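Local structure of hypothetical conserved protein (Geobacillus kaustophilus, 2QYH) at residues R3-D9 and D201-F205; K86-L90 and Y162-F167. The protein is of unknown function but belongs to the haloacid dehalogenase-like hydrolases and is probably a magnesium-dependent phosphatase. Residues are numbered along the deposited sequence.

Contact 1 (R3-D9 and D201-F205); sequences RKIVFFD and DVYAF
Two extended strands, 5-8 and 202-205, run parallel in register, their short axes 4.4 Å apart at closest and inclined by 21°. Just before the pairing, the CA-to-CB bond of R3 points away from D201-F205, and its NH1 hydrogen-bonds to G36 O. K4 lies beside D201, its CG 3.9 Å from D201 CB. I5 pairs with V202 and starts the alternating hydrogen bonds of a parallel pair, I5 N to D201 O (3.1 Å) and Y203 N to I5 O (2.9 Å). V6, opposite Y203, turns to the other face and sets CG1 3.8 Å from F205 CE2. F7 pairs with A204 through F7 N to Y203 O and F205 N to F7 O (both 2.9 Å); on the face it shares with I5, V202 and A204, its ring (chi1 m) brings CE2 to 4.0 Å from V202 CG1 beneath helix 184-195. F8 pairs with F205 on the face of V6 and Y203, and their rings (both chi1 m) meet obliquely, centroids 5.3 Å apart, against helix 246-253. A weak bond from D9 N to F205 O (3.3 Å) closes the series, and the D9 carboxylate (chi1 t) forms a salt bridge with K184 and lies near D211. Such central parallel strands, with D9 just after the C-terminal end of strand 5-8, probably the first aspartate of the DxDx(T/V) motif, are characteristic of the Rossmann-like HAD core and its presumed active site.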
loop_
_atom_site.group_PDB
_atom_site.type_symbol
_atom_site.label_atom_id
_atom_site.label_comp_id
_atom_site.label_asym_id
_atom_site.label_seq_id
_atom_site.Cartn_x
_atom_site.Cartn_y
_atom_site.Cartn_z
ATOM N N ARG D 3 8.363 29.423 -0.890
ATOM C CA ARG D 3 7.934 28.179 -0.263
ATOM C C ARG D 3 9.133 27.294 0.063
ATOM O O ARG D 3 10.192 27.407 -0.554
ATOM C CB ARG D 3 7.011 27.402 -1.209
ATOM C CG ARG D 3 5.637 27.981 -1.408
ATOM C CD ARG D 3 4.634 27.333 -0.483
ATOM N NE ARG D 3 3.274 27.679 -0.875
ATOM C CZ ARG D 3 2.176 27.153 -0.339
ATOM N NH1 ARG D 3 2.266 26.245 0.622
ATOM N NH2 ARG D 3 0.985 27.538 -0.770
ATOM N N LYS D 4 8.947 26.408 1.034
ATOM C CA LYS D 4 9.976 25.455 1.430
ATOM C C LYS D 4 9.410 24.083 1.108
ATOM O O LYS D 4 8.199 23.903 1.046
ATOM C CB LYS D 4 10.265 25.563 2.927
ATOM C CG LYS D 4 10.881 26.885 3.328
ATOM C CD LYS D 4 10.645 27.175 4.795
ATOM C CE LYS D 4 11.142 28.561 5.173
ATOM N NZ LYS D 4 10.682 28.971 6.536
ATOM N N ILE D 5 10.280 23.116 0.881
ATOM C CA ILE D 5 9.818 21.774 0.578
ATOM C C ILE D 5 10.779 20.795 1.219
ATOM O O ILE D 5 11.971 21.071 1.327
ATOM C CB ILE D 5 9.752 21.532 -0.953
ATOM C CG1 ILE D 5 9.170 20.147 -1.242
ATOM C CG2 ILE D 5 11.130 21.700 -1.576
ATOM C CD1 ILE D 5 8.804 19.927 -2.708
ATOM N N VAL D 6 10.254 19.668 1.679
ATOM C CA VAL D 6 11.084 18.646 2.300
ATOM C C VAL D 6 10.835 17.328 1.576
ATOM O O VAL D 6 9.691 16.921 1.398
ATOM C CB VAL D 6 10.748 18.463 3.812
ATOM C CG1 VAL D 6 11.709 17.448 4.439
ATOM C CG2 VAL D 6 10.833 19.800 4.540
ATOM N N PHE D 7 11.915 16.678 1.160
ATOM C CA PHE D 7 11.847 15.399 0.466
ATOM C C PHE D 7 12.254 14.271 1.415
ATOM O O PHE D 7 13.153 14.443 2.232
ATOM C CB PHE D 7 12.776 15.426 -0.744
ATOM C CG PHE D 7 12.260 16.247 -1.879
ATOM C CD1 PHE D 7 11.426 15.681 -2.835
ATOM C CD2 PHE D 7 12.592 17.595 -1.989
ATOM C CE1 PHE D 7 10.928 16.452 -3.891
ATOM C CE2 PHE D 7 12.099 18.370 -3.037
ATOM C CZ PHE D 7 11.266 17.799 -3.989
ATOM N N PHE D 8 11.592 13.122 1.301
ATOM C CA PHE D 8 11.876 11.977 2.163
ATOM C C PHE D 8 12.048 10.699 1.370
ATOM O O PHE D 8 11.268 10.423 0.465
ATOM C CB PHE D 8 10.721 11.735 3.135
ATOM C CG PHE D 8 10.467 12.861 4.086
ATOM C CD1 PHE D 8 11.189 12.967 5.272
ATOM C CD2 PHE D 8 9.480 13.808 3.814
ATOM C CE1 PHE D 8 10.927 14.001 6.179
ATOM C CE2 PHE D 8 9.215 14.838 4.707
ATOM C CZ PHE D 8 9.936 14.938 5.895
ATOM N N ASP D 9 13.070 9.920 1.700
ATOM C CA ASP D 9 13.255 8.637 1.049
ATOM C C ASP D 9 12.347 7.766 1.918
ATOM O O ASP D 9 11.973 8.186 3.014
ATOM C CB ASP D 9 14.709 8.181 1.145
ATOM C CG ASP D 9 14.938 6.835 0.484
ATOM O OD1 ASP D 9 14.465 6.649 -0.662
ATOM O OD2 ASP D 9 15.595 5.970 1.109
ATOM N N ASP D 201 15.874 26.591 0.208
ATOM C CA ASP D 201 14.650 26.274 0.924
ATOM C C ASP D 201 14.247 24.830 0.686
ATOM O O ASP D 201 13.129 24.435 1.002
ATOM C CB ASP D 201 13.520 27.198 0.487
ATOM C CG ASP D 201 13.808 28.651 0.794
ATOM O OD1 ASP D 201 13.976 28.999 1.981
ATOM O OD2 ASP D 201 13.868 29.448 -0.159
ATOM N N VAL D 202 15.157 24.046 0.125
ATOM C CA VAL D 202 14.883 22.645 -0.142
ATOM C C VAL D 202 15.594 21.792 0.904
ATOM O O VAL D 202 16.782 21.963 1.136
ATOM C CB VAL D 202 15.384 22.239 -1.547
ATOM C CG1 VAL D 202 15.029 20.783 -1.841
ATOM C CG2 VAL D 202 14.778 23.151 -2.586
ATOM N N TYR D 203 14.860 20.883 1.536
ATOM C CA TYR D 203 15.412 19.996 2.556
ATOM C C TYR D 203 15.197 18.551 2.127
ATOM O O TYR D 203 14.295 18.266 1.345
ATOM C CB TYR D 203 14.691 20.219 3.883
ATOM C CG TYR D 203 14.792 21.624 4.411
ATOM C CD1 TYR D 203 15.684 21.943 5.441
ATOM C CD2 TYR D 203 14.024 22.646 3.862
ATOM C CE1 TYR D 203 15.802 23.249 5.918
ATOM C CE2 TYR D 203 14.133 23.956 4.328
ATOM C CZ TYR D 203 15.028 24.252 5.352
ATOM O OH TYR D 203 15.150 25.548 5.799
ATOM N N ALA D 204 16.014 17.637 2.637
ATOM C CA ALA D 204 15.856 16.220 2.315
ATOM C C ALA D 204 16.369 15.339 3.450
ATOM O O ALA D 204 17.346 15.669 4.106
ATOM C CB ALA D 204 16.588 15.881 1.012
ATOM N N PHE D 205 15.691 14.223 3.681
ATOM C CA PHE D 205 16.087 13.271 4.718
ATOM C C PHE D 205 16.394 11.943 4.044
ATOM O O PHE D 205 15.546 11.387 3.346
ATOM C CB PHE D 205 14.964 13.061 5.743
ATOM C CG PHE D 205 14.796 14.195 6.702
ATOM C CD1 PHE D 205 15.012 14.005 8.064
ATOM C CD2 PHE D 205 14.384 15.446 6.257
ATOM C CE1 PHE D 205 14.812 15.048 8.976
ATOM C CE2 PHE D 205 14.181 16.492 7.151
ATOM C CZ PHE D 205 14.393 16.297 8.516
#

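Contact 2 (K86-L90 and Y162-F167)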
loop_
_atom_site.group_PDB
_atom_site.type_symbol
_atom_site.label_atom_id
_atom_site.label_comp_id
_atom_site.label_asym_id
_atom_site.label_seq_id
_atom_site.Cartn_x
_atom_site.Cartn_y
_atom_site.Cartn_z
ATOM N N LYS D 86 14.591 2.337 -28.270
ATOM C CA LYS D 86 15.624 1.632 -27.529
ATOM C C LYS D 86 15.074 0.536 -26.625
ATOM O O LYS D 86 15.745 -0.472 -26.393
ATOM C CB LYS D 86 16.454 2.629 -26.723
ATOM C CG LYS D 86 17.282 3.567 -27.599
ATOM C CD LYS D 86 18.263 2.784 -28.462
ATOM C CE LYS D 86 18.995 3.675 -29.458
ATOM N NZ LYS D 86 19.902 2.887 -30.346
ATOM N N VAL D 87 13.862 0.726 -26.113
ATOM C CA VAL D 87 13.251 -0.289 -25.262
ATOM C C VAL D 87 13.037 -1.552 -26.101
ATOM O O VAL D 87 13.304 -2.665 -25.643
ATOM C CB VAL D 87 11.885 0.183 -24.681
ATOM C CG1 VAL D 87 11.195 -0.962 -23.966
ATOM C CG2 VAL D 87 12.105 1.333 -23.702
ATOM N N ARG D 88 12.571 -1.373 -27.336
ATOM C CA ARG D 88 12.336 -2.499 -28.237
ATOM C C ARG D 88 13.624 -3.268 -28.541
ATOM O O ARG D 88 13.637 -4.497 -28.491
ATOM C CB ARG D 88 11.714 -2.016 -29.545
ATOM C CG ARG D 88 11.316 -3.148 -30.465
ATOM C CD ARG D 88 10.731 -2.646 -31.774
ATOM N NE ARG D 88 9.632 -1.708 -31.565
ATOM C CZ ARG D 88 9.741 -0.390 -31.714
ATOM N NH1 ARG D 88 10.904 0.144 -32.077
ATOM N NH2 ARG D 88 8.690 0.397 -31.501
ATOM N N ALA D 89 14.699 -2.548 -28.854
ATOM C CA ALA D 89 15.988 -3.178 -29.155
ATOM C C ALA D 89 16.506 -3.984 -27.966
ATOM O O ALA D 89 16.915 -5.138 -28.115
ATOM C CB ALA D 89 17.023 -2.114 -29.550
ATOM N N LEU D 90 16.493 -3.364 -26.787
ATOM C CA LEU D 90 16.958 -4.011 -25.566
ATOM C C LEU D 90 16.179 -5.299 -25.308
ATOM O O LEU D 90 16.753 -6.308 -24.902
ATOM C CB LEU D 90 16.789 -3.067 -24.372
ATOM C CG LEU D 90 17.818 -3.165 -23.240
ATOM C CD1 LEU D 90 17.380 -2.280 -22.088
ATOM C CD2 LEU D 90 17.966 -4.597 -22.769
ATOM N N TYR D 162 23.994 -0.229 -25.025
ATOM C CA TYR D 162 22.919 0.720 -24.770
ATOM C C TYR D 162 23.318 1.844 -23.842
ATOM O O TYR D 162 22.877 1.904 -22.696
ATOM C CB TYR D 162 21.710 -0.017 -24.202
ATOM C CG TYR D 162 21.115 -0.997 -25.181
ATOM C CD1 TYR D 162 20.139 -0.596 -26.092
ATOM C CD2 TYR D 162 21.554 -2.321 -25.217
ATOM C CE1 TYR D 162 19.610 -1.490 -27.014
ATOM C CE2 TYR D 162 21.038 -3.222 -26.134
ATOM C CZ TYR D 162 20.065 -2.802 -27.028
ATOM O OH TYR D 162 19.536 -3.703 -27.922
ATOM N N PRO D 163 24.172 2.753 -24.327
ATOM C CA PRO D 163 24.623 3.887 -23.520
ATOM C C PRO D 163 23.504 4.890 -23.229
ATOM O O PRO D 163 23.692 5.817 -22.444
ATOM C CB PRO D 163 25.749 4.484 -24.365
ATOM C CG PRO D 163 25.322 4.152 -25.773
ATOM C CD PRO D 163 24.864 2.724 -25.628
ATOM N N GLU D 164 22.348 4.707 -23.866
ATOM C CA GLU D 164 21.214 5.601 -23.636
ATOM C C GLU D 164 20.451 5.192 -22.380
ATOM O O GLU D 164 19.547 5.899 -21.924
ATOM C CB GLU D 164 20.270 5.630 -24.844
ATOM C CG GLU D 164 20.173 4.338 -25.616
ATOM C CD GLU D 164 21.297 4.191 -26.620
ATOM O OE1 GLU D 164 21.399 5.056 -27.515
ATOM O OE2 GLU D 164 22.072 3.217 -26.515
ATOM N N PHE D 165 20.818 4.040 -21.829
ATOM C CA PHE D 165 20.205 3.552 -20.601
ATOM C C PHE D 165 21.294 3.430 -19.540
ATOM O O PHE D 165 22.481 3.443 -19.857
ATOM C CB PHE D 165 19.573 2.174 -20.795
ATOM C CG PHE D 165 18.378 2.165 -21.694
ATOM C CD1 PHE D 165 17.445 3.195 -21.650
ATOM C CD2 PHE D 165 18.155 1.095 -22.556
ATOM C CE1 PHE D 165 16.305 3.162 -22.452
ATOM C CE2 PHE D 165 17.022 1.052 -23.356
ATOM C CZ PHE D 165 16.093 2.091 -23.303
ATOM N N ARG D 166 20.884 3.325 -18.281
ATOM C CA ARG D 166 21.823 3.154 -17.182
ATOM C C ARG D 166 21.370 1.925 -16.408
ATOM O O ARG D 166 20.255 1.887 -15.891
ATOM C CB ARG D 166 21.822 4.367 -16.259
ATOM C CG ARG D 166 22.588 4.152 -14.954
ATOM C CD ARG D 166 24.107 4.134 -15.125
ATOM N NE ARG D 166 24.579 5.336 -15.805
ATOM C CZ ARG D 166 24.842 5.399 -17.108
ATOM N NH1 ARG D 166 24.692 4.319 -17.865
ATOM N NH2 ARG D 166 25.211 6.548 -17.658
ATOM N N PHE D 167 22.225 0.914 -16.345
ATOM C CA PHE D 167 21.890 -0.306 -15.633
ATOM C C PHE D 167 22.455 -0.254 -14.214
ATOM O O PHE D 167 23.670 -0.190 -14.022
ATOM C CB PHE D 167 22.433 -1.518 -16.399
ATOM C CG PHE D 167 21.921 -1.616 -17.813
ATOM C CD1 PHE D 167 22.445 -0.807 -18.813
ATOM C CD2 PHE D 167 20.869 -2.476 -18.132
ATOM C CE1 PHE D 167 21.925 -0.849 -20.107
ATOM C CE2 PHE D 167 20.344 -2.523 -19.425
ATOM C CZ PHE D 167 20.869 -1.711 -20.411
#
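Y162, L90 and K86 bury nearly equal areas and organise this meeting of a helix with the turn that leads into a strand. The Y162 ring slides under L90, whose CG sits 4.2 Å from the ring centroid almost on the ring normal, a CH-pi contact. The phenol reaches past A89, with A89 CB 3.7 Å from Y162 CE1, and its OH hydrogen-bonds to E93 one turn further along the helix. L90 also extends CD1 to 3.5 Å from F165 CD2 and 3.9 Å from F167 CZ, so L90 touches three aromatic rings of 162-167. K86 lays its CB 3.5 Å from F165 CZ, while its NZ makes a long salt bridge of 3.9 Å to E164 OE1. A type I turn from Y162 to F165, closed by F165 N to Y162 O at 3.1 Å, places Y162, E164 and F165 against the helix. V177 of the adjoining strand touches L90 and F165. This is helix-on-sheet packing at the edge of an alpha/beta cap domain, as in Cof-type HAD proteins.

Overall arrangement
Contact 1 and contact 2 lie on opposite sides of the chain's centre, 32 Å apart between centres and about 17 Å between nearest atoms, and do not touch. They belong to different sheets: 3-9 and 201-205 supply central strands of the mixed, largely parallel sheet, whereas 162-167 enters edge strand 165-171 of the five-stranded antiparallel sheet, on which helix 84-96 packs. Along the chain contact 2 is nested within contact 1, so the cap is inserted into the core and the chain returns to place strand 202-206 beside strand 5-8. In HAD hydrolases such a cap typically lies over the core active site and helps select substrates, a role that may apply here.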